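Local structure of glycosyl hydrolase family 10 (Prevotella bryantii, 4MGQ) at residues 17-23 with 110-116; 47-52 with 120-124; 63-69 with 99-105; 83-87 with 155-159. The protein probably hydrolyses internal beta-1,4-xylosidic linkages of xylan as a whole enzyme, of which this chain is a calcium-binding carbohydrate-binding module. All blocks are in the same frame, centred on the assembly; numbering follows the deposited sequence.

Contacts 1 and 2 join strands within one sheet of the beta-sandwich carbohydrate-binding module, contact 3 within the other, and contact 4 two loops at the surface. Contacts 1 and 2 share strand 111-121, their centres about 23 Å apart on opposite sides of the chain's centre. Contact 3 is nested along the chain inside the loops closed by both; it meets contact 1 where Phe104 CE2 lies 3.9 Å from Met115 SD, and contact 2 where Leu102 CD1 lies 4.2 Å from Leu120 CD2. Contact 4 lies beside contact 1, centres about 10 Å apart, with Trp86 packed on Trp114. Calcium sits in contact 1, and the Asp156 side chain of contact 4 comes within about 7 Å of it.

Contact 1: residues 17-23 with 110-116; sequences HVLYIHM and GGDIWMD. With CA (calcium ion), chain B.
His17 and Asp116 meet through a calcium ion: the backbone O of His17 binds it at 2.3 Å, and both carboxylate oxygens of Asp116 chelate it, OD1 and OD2 each at 2.5 Å. Two waters, with Thr133 and Glu135, complete the site. An aspartate suits this place because its short carboxylate can grip the metal with two oxygens; Arg54 also bonds OD2 and so helps orient the group. From the metal the strands run on antiparallel, with Leu19-Met115 and Ile21-Ile113 as hydrogen-bonded pairs in a sheet of the beta-sandwich. Leu19, Ile21, Ile113 and Met115 turn apolar chains into the interior, and Ile21 CB rests 3.7 Å from Ile113 CG2. The other face carries Tyr20, His22, Asp112 and Trp114. There the Tyr20 ring lies in an offset stack on the five-membered ring of Trp114, planes 25° apart, its CD1 over the indole face and 3.2 Å from NE1. Val18 CG2 touches the indole edge at CD1. Farther along, His22 ND1 donates to Asp112 OD1 (2.6 Å, 165° at the hydrogen), reaching the syn side with the oxygen almost in the imidazole plane. Chi1 of His22 (177°) carries the ring out on the Tyr20 face, and its turn about CB-CG then presents ND1 to Asp112. Trp86 and Pro157 pack against Trp114 from two loops, and Val154 of strand 151-155 touches both Tyr20 and Trp114.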
# COMPACT_ATOMS: atom_id res chain seq x y z
N HIS A 17 -9.92 -9.81 -4.00
CA HIS A 17 -9.74 -9.44 -2.59
C HIS A 17 -8.74 -8.30 -2.47
O HIS A 17 -7.80 -8.20 -3.27
CB HIS A 17 -9.32 -10.65 -1.77
CG HIS A 17 -10.32 -11.76 -1.82
ND1 HIS A 17 -10.29 -12.74 -2.79
CD2 HIS A 17 -11.43 -12.00 -1.08
CE1 HIS A 17 -11.31 -13.56 -2.62
NE2 HIS A 17 -12.02 -13.13 -1.59
N VAL A 18 -8.97 -7.43 -1.49
CA VAL A 18 -8.19 -6.22 -1.36
C VAL A 18 -7.86 -5.98 0.11
O VAL A 18 -8.50 -6.54 1.00
CB VAL A 18 -8.94 -4.99 -1.93
CG1 VAL A 18 -9.44 -5.26 -3.36
CG2 VAL A 18 -10.12 -4.63 -1.04
N LEU A 19 -6.83 -5.18 0.36
CA LEU A 19 -6.53 -4.71 1.70
C LEU A 19 -7.59 -3.67 2.08
O LEU A 19 -7.92 -2.79 1.28
CB LEU A 19 -5.12 -4.11 1.77
CG LEU A 19 -4.65 -3.52 3.11
CD1 LEU A 19 -3.13 -3.54 3.18
CD2 LEU A 19 -5.14 -2.09 3.34
N TYR A 20 -8.10 -3.76 3.30
CA TYR A 20 -9.14 -2.85 3.77
C TYR A 20 -8.84 -2.36 5.17
O TYR A 20 -8.61 -3.16 6.07
CB TYR A 20 -10.49 -3.55 3.76
CG TYR A 20 -11.59 -2.80 4.48
CD1 TYR A 20 -12.00 -1.55 4.06
CD2 TYR A 20 -12.22 -3.37 5.58
CE1 TYR A 20 -13.02 -0.87 4.70
CE2 TYR A 20 -13.24 -2.68 6.25
CZ TYR A 20 -13.63 -1.44 5.79
OH TYR A 20 -14.64 -0.74 6.42
N ILE A 21 -8.86 -1.05 5.35
CA ILE A 21 -8.76 -0.47 6.69
C ILE A 21 -9.95 0.43 6.96
O ILE A 21 -10.13 1.44 6.28
CB ILE A 21 -7.47 0.34 6.87
CG1 ILE A 21 -6.25 -0.57 6.79
CG2 ILE A 21 -7.50 1.09 8.21
CD1 ILE A 21 -4.95 0.18 6.80
N HIS A 22 -10.75 0.06 7.94
CA HIS A 22 -11.73 1.00 8.46
C HIS A 22 -10.99 1.94 9.40
O HIS A 22 -10.57 1.55 10.49
CB HIS A 22 -12.87 0.32 9.19
CG HIS A 22 -13.84 1.31 9.78
ND1 HIS A 22 -14.53 2.20 9.00
CD2 HIS A 22 -14.16 1.59 11.06
CE1 HIS A 22 -15.28 2.97 9.78
NE2 HIS A 22 -15.07 2.61 11.03
N MET A 23 -10.82 3.18 8.97
CA MET A 23 -10.04 4.13 9.75
C MET A 23 -10.86 4.78 10.86
O MET A 23 -10.37 5.00 11.96
CB MET A 23 -9.45 5.20 8.82
CG MET A 23 -8.43 4.63 7.84
SD MET A 23 -7.70 5.83 6.72
CE MET A 23 -9.12 6.25 5.71
N GLY A 110 -10.16 10.16 7.34
CA GLY A 110 -11.35 9.59 7.96
C GLY A 110 -12.03 8.62 7.02
O GLY A 110 -11.88 8.71 5.80
N GLY A 111 -12.81 7.70 7.59
CA GLY A 111 -13.59 6.78 6.79
C GLY A 111 -12.85 5.49 6.48
O GLY A 111 -12.28 4.85 7.37
N ASP A 112 -12.87 5.11 5.21
CA ASP A 112 -12.40 3.80 4.77
C ASP A 112 -11.36 3.92 3.68
O ASP A 112 -11.40 4.84 2.86
CB ASP A 112 -13.58 2.97 4.24
CG ASP A 112 -14.52 2.50 5.34
OD1 ASP A 112 -14.04 2.13 6.42
OD2 ASP A 112 -15.74 2.50 5.11
N ILE A 113 -10.42 2.98 3.64
CA ILE A 113 -9.49 2.91 2.52
C ILE A 113 -9.34 1.45 2.09
O ILE A 113 -9.33 0.55 2.93
CB ILE A 113 -8.10 3.52 2.89
CG1 ILE A 113 -7.14 3.45 1.69
CG2 ILE A 113 -7.52 2.86 4.13
CD1 ILE A 113 -5.88 4.30 1.84
N TRP A 114 -9.32 1.24 0.78
CA TRP A 114 -9.04 -0.06 0.18
C TRP A 114 -7.84 0.07 -0.76
O TRP A 114 -7.70 1.07 -1.46
CB TRP A 114 -10.24 -0.57 -0.63
CG TRP A 114 -11.55 -0.75 0.10
CD1 TRP A 114 -12.06 -1.92 0.59
CD2 TRP A 114 -12.53 0.26 0.38
NE1 TRP A 114 -13.29 -1.70 1.16
CE2 TRP A 114 -13.60 -0.37 1.05
CE3 TRP A 114 -12.60 1.64 0.13
CZ2 TRP A 114 -14.73 0.33 1.48
CZ3 TRP A 114 -13.73 2.33 0.55
CH2 TRP A 114 -14.77 1.68 1.22
N MET A 115 -6.97 -0.94 -0.77
CA MET A 115 -5.82 -0.94 -1.67
C MET A 115 -5.62 -2.33 -2.24
O MET A 115 -5.95 -3.32 -1.60
CB MET A 115 -4.54 -0.47 -0.95
CG MET A 115 -4.51 1.03 -0.71
SD MET A 115 -2.94 1.59 -0.02
CE MET A 115 -3.12 0.99 1.64
N ASP A 116 -5.06 -2.39 -3.45
CA ASP A 116 -4.81 -3.68 -4.09
C ASP A 116 -3.70 -3.54 -5.12
O ASP A 116 -3.35 -2.42 -5.53
CB ASP A 116 -6.10 -4.22 -4.75
CG ASP A 116 -6.05 -5.73 -5.02
OD1 ASP A 116 -5.18 -6.44 -4.46
OD2 ASP A 116 -6.92 -6.20 -5.79
CA CA B . -6.32 -8.55 -5.05
O HOH W 1 -17.20 -0.59 4.56
O HOH W 2 -4.70 -8.77 -6.83
O HOH W 3 -7.74 -8.77 -7.02

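Contact 2: residues 47-52 with 120-124; sequences KTYTLK and LLDPD
Thr50 and Leu121 form an antiparallel hydrogen-bonded pair, Thr50 N reaching Leu121 O at 3.0 Å and Leu121 N reaching Thr50 O at 2.9 Å, before the second segment leaves the sheet at Asp122. Leu121 extends its CD1 across the aliphatic chain of Lys52, which it crosses nearly at right angles and meets tightly at CE, 3.5 Å away. A long lysine suits this solvent-facing surface, since its methylenes serve as an apolar surface while the amine stays at the end. On the opposite face Leu120 CD1 fits between Tyr49 CB and Leu51 CB, 4.1 Å from each, as part of the core between the two sheets of the beta-sandwich. Strand 87-94 flanks strand 48-57 on its other side. Past the paired residues, the Tyr49 ring lies beside Asp122, with CE2 3.5 Å from Asp122 CB; Tyr49 OH bonds to the backbone N of Gln44. Asp122 OD1 accepts a bond from the backbone N of Asn126, farther along the chain. Pro123 lays CG and CD against Thr48 O, both at 3.3 Å, and CG also meets Lys47 CB. Lys47, its chain extended, is held by Gln44 and by a water that links NZ to Asp124 OD2.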
# COMPACT_ATOMS: atom_id res chain seq x y z
N LYS A 47 18.94 5.28 -6.30
CA LYS A 47 18.10 4.50 -7.20
C LYS A 47 16.66 5.00 -7.14
O LYS A 47 16.19 5.40 -6.07
CB LYS A 47 18.14 3.00 -6.85
CG LYS A 47 19.45 2.30 -7.23
CD LYS A 47 19.32 0.79 -7.03
CE LYS A 47 20.52 0.04 -7.60
NZ LYS A 47 20.30 -1.43 -7.51
N THR A 48 15.98 4.97 -8.28
CA THR A 48 14.57 5.38 -8.31
C THR A 48 13.65 4.17 -8.26
O THR A 48 13.84 3.19 -8.98
CB THR A 48 14.27 6.22 -9.55
OG1 THR A 48 14.97 7.46 -9.44
CG2 THR A 48 12.78 6.51 -9.66
N TYR A 49 12.64 4.27 -7.40
CA TYR A 49 11.69 3.19 -7.16
C TYR A 49 10.30 3.68 -7.52
O TYR A 49 9.99 4.86 -7.34
CB TYR A 49 11.74 2.73 -5.70
CG TYR A 49 13.08 2.15 -5.36
CD1 TYR A 49 14.14 2.97 -4.98
CD2 TYR A 49 13.31 0.78 -5.44
CE1 TYR A 49 15.39 2.44 -4.68
CE2 TYR A 49 14.55 0.24 -5.14
CZ TYR A 49 15.58 1.08 -4.78
OH TYR A 49 16.82 0.55 -4.49
N THR A 50 9.47 2.79 -8.02
CA THR A 50 8.13 3.18 -8.45
C THR A 50 7.08 2.40 -7.68
O THR A 50 7.04 1.17 -7.72
CB THR A 50 7.93 2.95 -9.97
OG1 THR A 50 8.87 3.74 -10.70
CG2 THR A 50 6.52 3.33 -10.40
N LEU A 51 6.24 3.13 -6.94
CA LEU A 51 5.13 2.50 -6.23
C LEU A 51 3.93 2.43 -7.16
O LEU A 51 3.49 3.45 -7.68
CB LEU A 51 4.77 3.31 -4.97
CG LEU A 51 3.59 2.80 -4.14
CD1 LEU A 51 3.89 1.45 -3.49
CD2 LEU A 51 3.20 3.81 -3.06
N LYS A 52 3.41 1.22 -7.38
CA LYS A 52 2.17 1.06 -8.14
C LYS A 52 1.12 0.42 -7.27
O LYS A 52 1.44 -0.47 -6.47
CB LYS A 52 2.38 0.19 -9.38
CG LYS A 52 3.33 0.75 -10.39
CD LYS A 52 3.34 -0.17 -11.62
CE LYS A 52 4.33 0.30 -12.66
NZ LYS A 52 4.35 -0.65 -13.82
N LEU A 120 6.26 -2.44 -5.79
CA LEU A 120 7.30 -1.44 -5.65
C LEU A 120 8.47 -1.89 -6.50
O LEU A 120 9.15 -2.85 -6.15
CB LEU A 120 7.73 -1.25 -4.20
CG LEU A 120 8.78 -0.16 -3.97
CD1 LEU A 120 8.21 1.25 -4.22
CD2 LEU A 120 9.39 -0.28 -2.57
N LEU A 121 8.66 -1.22 -7.63
CA LEU A 121 9.63 -1.68 -8.63
C LEU A 121 10.95 -0.94 -8.55
O LEU A 121 10.98 0.29 -8.53
CB LEU A 121 9.02 -1.54 -10.02
CG LEU A 121 7.61 -2.10 -9.82
CD1 LEU A 121 6.58 -1.49 -10.71
CD2 LEU A 121 7.58 -3.62 -9.82
N ASP A 122 12.04 -1.68 -8.50
CA ASP A 122 13.35 -1.05 -8.50
C ASP A 122 13.68 -0.62 -9.95
O ASP A 122 12.86 -0.84 -10.84
CB ASP A 122 14.40 -1.99 -7.85
CG ASP A 122 14.84 -3.16 -8.73
OD1 ASP A 122 14.46 -3.27 -9.91
OD2 ASP A 122 15.61 -3.98 -8.20
N PRO A 123 14.83 0.05 -10.18
CA PRO A 123 15.07 0.53 -11.55
C PRO A 123 15.10 -0.56 -12.62
O PRO A 123 14.84 -0.26 -13.79
CB PRO A 123 16.44 1.20 -11.45
CG PRO A 123 16.57 1.59 -10.03
CD PRO A 123 15.85 0.55 -9.24
N ASP A 124 15.41 -1.79 -12.24
CA ASP A 124 15.49 -2.88 -13.22
C ASP A 124 14.12 -3.51 -13.45
O ASP A 124 13.92 -4.27 -14.41
CB ASP A 124 16.48 -3.95 -12.77
CG ASP A 124 17.89 -3.41 -12.63
OD1 ASP A 124 18.32 -2.65 -13.52
OD2 ASP A 124 18.56 -3.74 -11.63
O HOH W 4 18.20 -1.92 -9.53
O HOH W 5 11.45 2.83 -10.76

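Contact 3: residues 63-69 with 99-105; sequences VTVWPQG and LKQLRFE
Arg103 runs past Trp66 and Gln68 of the partner strand. Its CB starts 3.3 Å from Trp66 O, the carbonyl that accepts the bond from Arg103 N, and CG stays near the same oxygen. CD then passes Gln68, lying 3.8 Å from its CB, before the bend at chi3 (53°) swings the guanidinium round. NE forms a salt bridge with Glu105 OE2 on its own strand (3.4 Å). NH1 donates to Gln68 OE1 at 3.0 Å, the oxygen some 20° out of the guanidinium plane; Thr72 also bonds OE1. NH2 pairs with Glu34, and the indole edge of Trp66, at CE3, is set against the guanidinium face. An arginine fits here because its three nitrogens can serve three partners at once. Glu105 bends at chi2 to lay CG over the six-membered ring of Trp66, 3.6 Å from its centroid, its carboxylate nearly parallel to the indole (10°). Gln68 O takes bonds from both Lys100 N and Gln101 N, a classic beta bulge, and Gln68 NE2 turns to Gly69 O. On the other face Val65 CG2 sits over the ring of Phe104, while Pro67 CB touches Leu99 CD1. Val65, Pro67 and Phe104 face the sandwich interior; strand 80-82 flanks segment 63-69, strand 34-37 flanks segment 99-105, and Phe104 rests on Leu35 and Phe80.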
# COMPACT_ATOMS: atom_id res chain seq x y z
N VAL A 63 -2.85 10.54 0.01
CA VAL A 63 -2.33 9.48 0.86
C VAL A 63 -0.82 9.66 0.95
O VAL A 63 -0.09 9.53 -0.04
CB VAL A 63 -2.67 8.07 0.33
CG1 VAL A 63 -2.08 7.03 1.26
CG2 VAL A 63 -4.20 7.89 0.25
N THR A 64 -0.36 10.00 2.15
CA THR A 64 1.05 10.28 2.38
C THR A 64 1.85 9.01 2.66
O THR A 64 1.43 8.18 3.48
CB THR A 64 1.20 11.26 3.55
OG1 THR A 64 0.53 12.48 3.23
CG2 THR A 64 2.66 11.57 3.82
N VAL A 65 2.97 8.86 1.96
CA VAL A 65 3.88 7.73 2.18
C VAL A 65 5.29 8.25 2.45
O VAL A 65 5.86 8.93 1.61
CB VAL A 65 3.92 6.76 0.98
CG1 VAL A 65 4.84 5.59 1.29
CG2 VAL A 65 2.52 6.25 0.62
N TRP A 66 5.84 7.93 3.61
CA TRP A 66 7.23 8.30 3.93
C TRP A 66 8.10 7.05 3.99
O TRP A 66 7.90 6.22 4.87
CB TRP A 66 7.33 9.03 5.28
CG TRP A 66 6.59 10.33 5.38
CD1 TRP A 66 6.31 11.21 4.37
CD2 TRP A 66 6.04 10.89 6.57
NE1 TRP A 66 5.60 12.29 4.88
CE2 TRP A 66 5.43 12.11 6.23
CE3 TRP A 66 6.00 10.47 7.91
CZ2 TRP A 66 4.79 12.91 7.17
CZ3 TRP A 66 5.38 11.27 8.84
CH2 TRP A 66 4.76 12.48 8.46
N PRO A 67 9.06 6.93 3.07
CA PRO A 67 10.06 5.86 3.20
C PRO A 67 10.92 6.09 4.44
O PRO A 67 11.17 7.23 4.80
CB PRO A 67 10.90 6.00 1.93
CG PRO A 67 9.99 6.74 0.95
CD PRO A 67 9.25 7.72 1.84
N GLN A 68 11.39 5.02 5.07
CA GLN A 68 12.10 5.15 6.33
C GLN A 68 13.29 4.22 6.43
O GLN A 68 13.17 3.03 6.16
CB GLN A 68 11.14 4.88 7.49
CG GLN A 68 11.82 4.88 8.86
CD GLN A 68 11.97 6.28 9.43
OE1 GLN A 68 11.01 7.07 9.42
NE2 GLN A 68 13.17 6.59 9.95
N GLY A 69 14.43 4.77 6.82
CA GLY A 69 15.59 3.99 7.22
C GLY A 69 16.08 4.52 8.55
O GLY A 69 15.28 4.76 9.46
N LEU A 99 16.78 2.76 2.71
CA LEU A 99 15.44 2.78 3.29
C LEU A 99 14.88 1.37 3.37
O LEU A 99 14.97 0.61 2.40
CB LEU A 99 14.52 3.67 2.45
CG LEU A 99 15.03 5.09 2.21
CD1 LEU A 99 14.42 5.68 0.95
CD2 LEU A 99 14.72 5.97 3.42
N LYS A 100 14.31 1.00 4.52
CA LYS A 100 13.86 -0.37 4.70
C LYS A 100 12.35 -0.53 4.90
O LYS A 100 11.85 -1.65 4.93
CB LYS A 100 14.59 -1.01 5.88
CG LYS A 100 14.16 -0.49 7.22
CD LYS A 100 14.73 -1.32 8.37
CE LYS A 100 16.25 -1.37 8.32
NZ LYS A 100 16.87 -0.00 8.30
N GLN A 101 11.63 0.59 5.03
CA GLN A 101 10.21 0.55 5.34
C GLN A 101 9.43 1.65 4.60
O GLN A 101 9.96 2.73 4.39
CB GLN A 101 10.00 0.68 6.85
CG GLN A 101 8.55 0.58 7.30
CD GLN A 101 8.39 0.69 8.81
OE1 GLN A 101 8.72 1.70 9.41
NE2 GLN A 101 7.90 -0.38 9.43
N LEU A 102 8.20 1.34 4.18
CA LEU A 102 7.28 2.38 3.70
C LEU A 102 6.26 2.65 4.78
O LEU A 102 5.55 1.74 5.21
CB LEU A 102 6.56 1.95 2.41
CG LEU A 102 7.44 1.68 1.20
CD1 LEU A 102 6.54 1.37 -0.01
CD2 LEU A 102 8.34 2.85 0.91
N ARG A 103 6.17 3.90 5.21
CA ARG A 103 5.17 4.31 6.20
C ARG A 103 4.00 5.00 5.52
O ARG A 103 4.17 6.09 4.98
CB ARG A 103 5.79 5.27 7.24
CG ARG A 103 6.96 4.65 8.03
CD ARG A 103 7.72 5.70 8.86
NE ARG A 103 6.80 6.45 9.72
CZ ARG A 103 7.11 7.62 10.27
NH1 ARG A 103 8.30 8.18 10.03
NH2 ARG A 103 6.23 8.26 11.02
N PHE A 104 2.82 4.38 5.56
CA PHE A 104 1.60 5.02 5.08
C PHE A 104 1.02 5.84 6.23
O PHE A 104 0.62 5.29 7.25
CB PHE A 104 0.57 3.99 4.57
CG PHE A 104 0.96 3.32 3.27
CD1 PHE A 104 2.03 2.43 3.21
CD2 PHE A 104 0.23 3.56 2.11
CE1 PHE A 104 2.37 1.80 2.01
CE2 PHE A 104 0.56 2.92 0.90
CZ PHE A 104 1.64 2.05 0.85
N GLU A 105 1.00 7.16 6.06
CA GLU A 105 0.53 8.07 7.11
C GLU A 105 -0.96 8.33 6.94
O GLU A 105 -1.36 9.11 6.07
CB GLU A 105 1.31 9.37 7.04
CG GLU A 105 2.81 9.17 7.19
CD GLU A 105 3.16 8.57 8.52
OE1 GLU A 105 2.80 9.17 9.56
OE2 GLU A 105 3.77 7.48 8.55
O HOH W 6 -2.31 10.44 4.19

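Contact 4: residues 83-87 with 155-159; sequences TTEWT and ADPDQ
Trp86 and Asp156 are brought together by their first torsions: in Trp86 CG lies opposite the carbonyl carbon (chi1 -75°), directing the indole at the facing loop, while Asp156 swings its carboxylate away from its own N (chi1 -177°) to bring OD1 to the N-H edge of the ring. Trp86 NE1 donates to Asp156 OD1 at 2.8 Å, the oxygen about 17° out of the indole plane and met on its syn side. The same OD1 takes a bond from Asp158 N (3.0 Å), which arrives on the anti side and from the opposite face of the carboxylate. This second bond makes an Asx turn within the type I beta turn from Asp156 to Gln159. Aspartate suits the place because one short side chain can both close its own turn and hold the tryptophan of another loop. Pro157, with its fixed phi, fits the second position of the turn, and its CD approaches Trp86 CZ2 at 4.2 Å. Asp158 OD2 comes to 3.7 Å from Trp86 CD1, its carboxylate turned nearly square to the indole. A water bridges Trp86 N and Glu85 OE1. The loops come after strands 80-82 and 151-155, and Trp86 also makes a cation-pi contact with Arg54. Glu85 OE1 and Asp158 OD2 stand only 4.0 Å apart; Lys56, in a salt bridge with Asp158, probably eases their repulsion. Asp156 OD2 pairs with Arg54, so its carboxylate is gripped at both oxygens, which fixes its rotation and with it the tryptophan's indole N-H.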
# COMPACT_ATOMS: atom_id res chain seq x y z
N THR A 83 -9.48 8.64 -4.73
CA THR A 83 -10.84 9.14 -4.93
C THR A 83 -11.83 8.07 -4.48
O THR A 83 -11.42 7.01 -4.01
CB THR A 83 -11.12 9.51 -6.40
OG1 THR A 83 -11.16 8.31 -7.18
CG2 THR A 83 -10.04 10.45 -6.95
N THR A 84 -13.12 8.31 -4.66
CA THR A 84 -14.12 7.36 -4.19
C THR A 84 -14.38 6.22 -5.18
O THR A 84 -15.20 5.34 -4.92
CB THR A 84 -15.45 8.06 -3.87
OG1 THR A 84 -15.89 8.76 -5.04
CG2 THR A 84 -15.24 9.07 -2.74
N GLU A 85 -13.69 6.25 -6.32
CA GLU A 85 -13.71 5.14 -7.27
C GLU A 85 -12.31 4.57 -7.36
O GLU A 85 -11.35 5.30 -7.17
CB GLU A 85 -14.19 5.61 -8.65
CG GLU A 85 -15.55 6.26 -8.64
CD GLU A 85 -16.65 5.29 -8.26
OE1 GLU A 85 -16.52 4.09 -8.59
OE2 GLU A 85 -17.64 5.72 -7.63
N TRP A 86 -12.19 3.28 -7.67
CA TRP A 86 -10.85 2.71 -7.88
C TRP A 86 -10.09 3.50 -8.93
O TRP A 86 -10.61 3.77 -10.01
CB TRP A 86 -10.92 1.25 -8.32
CG TRP A 86 -11.28 0.25 -7.28
CD1 TRP A 86 -12.44 -0.46 -7.19
CD2 TRP A 86 -10.45 -0.20 -6.20
NE1 TRP A 86 -12.40 -1.31 -6.12
CE2 TRP A 86 -11.18 -1.18 -5.50
CE3 TRP A 86 -9.16 0.12 -5.77
CZ2 TRP A 86 -10.67 -1.84 -4.38
CZ3 TRP A 86 -8.65 -0.53 -4.66
CH2 TRP A 86 -9.40 -1.50 -3.98
N THR A 87 -8.86 3.90 -8.60
CA THR A 87 -7.96 4.48 -9.59
C THR A 87 -6.59 3.84 -9.46
O THR A 87 -6.24 3.34 -8.39
CB THR A 87 -7.78 6.00 -9.44
OG1 THR A 87 -7.21 6.29 -8.15
CG2 THR A 87 -9.10 6.73 -9.59
N ALA A 155 -13.51 -8.81 0.22
CA ALA A 155 -13.94 -8.80 -1.16
C ALA A 155 -13.97 -7.37 -1.67
O ALA A 155 -14.40 -6.47 -0.95
CB ALA A 155 -15.30 -9.44 -1.31
N ASP A 156 -13.48 -7.17 -2.89
CA ASP A 156 -13.52 -5.85 -3.55
C ASP A 156 -14.94 -5.27 -3.44
O ASP A 156 -15.91 -5.89 -3.88
CB ASP A 156 -13.08 -6.01 -5.01
CG ASP A 156 -13.00 -4.69 -5.78
OD1 ASP A 156 -13.72 -3.72 -5.46
OD2 ASP A 156 -12.22 -4.63 -6.76
N PRO A 157 -15.07 -4.07 -2.85
CA PRO A 157 -16.40 -3.51 -2.57
C PRO A 157 -17.19 -3.15 -3.82
O PRO A 157 -18.43 -3.13 -3.75
CB PRO A 157 -16.07 -2.24 -1.76
CG PRO A 157 -14.67 -1.90 -2.14
CD PRO A 157 -13.99 -3.22 -2.30
N ASP A 158 -16.52 -2.89 -4.93
CA ASP A 158 -17.20 -2.38 -6.11
C ASP A 158 -17.50 -3.48 -7.13
O ASP A 158 -17.85 -3.20 -8.27
CB ASP A 158 -16.40 -1.26 -6.76
CG ASP A 158 -16.48 0.04 -5.96
OD1 ASP A 158 -17.36 0.14 -5.07
OD2 ASP A 158 -15.68 0.96 -6.23
N GLN A 159 -17.38 -4.73 -6.69
CA GLN A 159 -17.87 -5.85 -7.50
C GLN A 159 -19.30 -6.15 -7.09
O GLN A 159 -19.66 -6.02 -5.92
CB GLN A 159 -16.99 -7.08 -7.32
CG GLN A 159 -15.67 -7.00 -8.03
CD GLN A 159 -14.93 -8.32 -7.96
OE1 GLN A 159 -14.58 -8.79 -6.88
NE2 GLN A 159 -14.72 -8.95 -9.12
O HOH W 7 -14.71 1.97 -8.24